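Local coordinates for beta-mannosidase (Trichoderma harzianum, PDB 4CVU), which probably hydrolyses terminal, non-reducing beta-D-mannose residues from beta-mannosides, as a fungal glycoside hydrolase of family 2, at residues Phe416-Arg420 with Gly440-Glu446. Sequence-based numbering, arbitrary orientation.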
loop_
_atom_site.group_PDB
_atom_site.type_symbol
_atom_site.label_atom_id
_atom_site.label_comp_id
_atom_site.label_asym_id
_atom_site.label_seq_id
_atom_site.Cartn_x
_atom_site.Cartn_y
_atom_site.Cartn_z
ATOM N N PHE A 416 0.820 30.111 18.143
ATOM C CA PHE A 416 1.341 30.944 17.078
ATOM C C PHE A 416 0.663 32.322 17.060
ATOM O O PHE A 416 -0.427 32.461 17.496
ATOM C CB PHE A 416 1.123 30.291 15.687
ATOM C CG PHE A 416 2.088 29.207 15.328
ATOM C CD1 PHE A 416 2.514 28.291 16.239
ATOM C CD2 PHE A 416 2.490 29.068 14.059
ATOM C CE1 PHE A 416 3.337 27.269 15.866
ATOM C CE2 PHE A 416 3.309 28.064 13.691
ATOM C CZ PHE A 416 3.724 27.157 14.591
ATOM N N ASN A 417 1.336 33.347 16.579
ATOM C CA ASN A 417 0.673 34.555 16.126
ATOM C C ASN A 417 1.065 34.931 14.715
ATOM O O ASN A 417 0.541 35.909 14.181
ATOM C CB ASN A 417 0.870 35.719 17.101
ATOM C CG ASN A 417 2.316 35.993 17.377
ATOM O OD1 ASN A 417 3.139 35.796 16.514
ATOM N ND2 ASN A 417 2.639 36.339 18.613
ATOM N N MET A 418 1.908 34.109 14.071
ATOM C CA MET A 418 2.391 34.399 12.722
ATOM C C MET A 418 2.762 33.120 11.975
ATOM O O MET A 418 3.255 32.158 12.588
ATOM C CB MET A 418 3.645 35.320 12.793
ATOM C CG MET A 418 4.146 35.800 11.447
ATOM S SD MET A 418 5.573 36.928 11.611
ATOM C CE MET A 418 4.764 38.493 11.823
ATOM N N LEU A 419 2.454 33.115 10.671
ATOM C CA LEU A 419 3.043 32.229 9.695
ATOM C C LEU A 419 3.777 33.038 8.644
ATOM O O LEU A 419 3.289 34.092 8.173
ATOM C CB LEU A 419 1.985 31.325 8.997
ATOM C CG LEU A 419 1.176 30.396 9.879
ATOM C CD1 LEU A 419 -0.009 29.804 9.118
ATOM C CD2 LEU A 419 2.025 29.285 10.431
ATOM N N ARG A 420 4.932 32.535 8.216
ATOM C CA ARG A 420 5.548 33.018 7.016
ATOM C C ARG A 420 5.093 32.185 5.851
ATOM O O ARG A 420 5.386 30.993 5.817
ATOM C CB ARG A 420 7.069 32.944 7.098
ATOM C CG ARG A 420 7.718 33.082 5.739
ATOM C CD ARG A 420 9.171 33.470 5.904
ATOM N NE ARG A 420 9.871 33.515 4.622
ATOM C CZ ARG A 420 10.890 32.743 4.251
ATOM N NH1 ARG A 420 11.382 31.788 5.029
ATOM N NH2 ARG A 420 11.434 32.933 3.066
ATOM N N GLY A 440 -6.884 35.652 13.599
ATOM C CA GLY A 440 -5.797 36.509 14.098
ATOM C C GLY A 440 -4.369 36.014 13.926
ATOM O O GLY A 440 -3.500 36.291 14.765
ATOM N N VAL A 441 -4.113 35.286 12.838
ATOM C CA VAL A 441 -2.775 34.822 12.538
ATOM C C VAL A 441 -2.170 35.774 11.510
ATOM O O VAL A 441 -2.667 35.909 10.386
ATOM C CB VAL A 441 -2.814 33.352 12.037
ATOM C CG1 VAL A 441 -1.425 32.799 11.795
ATOM C CG2 VAL A 441 -3.599 32.449 13.000
ATOM N N LEU A 442 -1.074 36.462 11.869
ATOM C CA LEU A 442 -0.406 37.331 10.898
ATOM C C LEU A 442 0.233 36.508 9.813
ATOM O O LEU A 442 0.856 35.474 10.129
ATOM C CB LEU A 442 0.691 38.186 11.598
ATOM C CG LEU A 442 0.126 39.290 12.501
ATOM C CD1 LEU A 442 1.242 39.993 13.291
ATOM C CD2 LEU A 442 -0.626 40.308 11.663
ATOM N N LEU A 443 0.073 36.920 8.547
ATOM C CA LEU A 443 0.669 36.263 7.412
ATOM C C LEU A 443 1.757 37.111 6.749
ATOM O O LEU A 443 1.465 38.021 5.973
ATOM C CB LEU A 443 -0.390 35.891 6.353
ATOM C CG LEU A 443 -1.396 34.875 6.800
ATOM C CD1 LEU A 443 -2.349 34.441 5.703
ATOM C CD2 LEU A 443 -0.723 33.716 7.488
ATOM N N TRP A 444 2.998 36.790 7.021
ATOM C CA TRP A 444 4.084 37.400 6.331
ATOM C C TRP A 444 4.117 36.782 4.951
ATOM O O TRP A 444 4.464 35.662 4.843
ATOM C CB TRP A 444 5.351 37.129 7.115
ATOM C CG TRP A 444 6.656 37.061 6.407
ATOM C CD1 TRP A 444 6.912 36.973 5.074
ATOM C CD2 TRP A 444 7.924 37.121 7.036
ATOM N NE1 TRP A 444 8.243 36.935 4.847
ATOM C CE2 TRP A 444 8.897 37.026 6.032
ATOM C CE3 TRP A 444 8.328 37.180 8.354
ATOM C CZ2 TRP A 444 10.261 37.038 6.308
ATOM C CZ3 TRP A 444 9.688 37.210 8.624
ATOM C CH2 TRP A 444 10.624 37.115 7.620
ATOM N N SER A 445 3.880 37.557 3.910
ATOM C CA SER A 445 3.709 37.061 2.586
ATOM C C SER A 445 4.827 37.407 1.632
ATOM O O SER A 445 5.589 38.328 1.886
ATOM C CB SER A 445 2.357 37.477 2.014
ATOM O OG SER A 445 1.382 37.179 2.952
ATOM N N GLU A 446 4.930 36.623 0.565
ATOM C CA GLU A 446 6.081 36.735 -0.334
ATOM C C GLU A 446 5.665 36.620 -1.790
ATOM O O GLU A 446 4.643 36.015 -2.113
ATOM C CB GLU A 446 7.151 35.685 0.029
ATOM C CG GLU A 446 7.695 35.893 1.448
ATOM C CD GLU A 446 8.981 35.129 1.809
ATOM O OE1 GLU A 446 9.448 34.231 1.097
ATOM O OE2 GLU A 446 9.530 35.441 2.873
#
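Arg420 meets the Glu446 carboxylate with its NE and NH2 side in a buried salt bridge: NE gives a short, fairly straight bond to OE2 (2.6 Å, 162°), and NH2 bonds to OE1 at 3.1 Å. NE reaches OE2 from above the carboxylate plane, whereas NH2 uses the syn lone pair of OE1. The anti lone pair of OE2 takes a second donor, Trp444 NE1 (2.8 Å), so indole and guanidinium share one oxygen. With CG anti to the backbone N (chi1 164°) and the chain extended, Arg420 lays CD over the five-membered ring of Trp444, 3.8 Å from its centroid. With an alanine in place of Arg420, Glu446 is likely to lose its charge partner and that indole face its CH-pi cover. Strands 418-421 and 442-446 are parallel neighbours linked through helix 430-439 in a beta-alpha-beta unit, part of the TIM-barrel catalytic domain expected for this family. Leu419 stitches them together, its N bonded to Leu442 O and its O to Trp444 N (both 2.9 Å). On the same sheet face as Arg420, Met418 bends at chi3 and sets CE against Leu442 CB. On the opposite face, Leu419 meets Val441 and Leu443, and Phe408 of helix 401-413 packs on Leu419 and Val441. Farther out, Glu594 and Asn388 hold Arg420 NH1, Asn488 binds NH2, and Ser423 bonds Glu446 OE1.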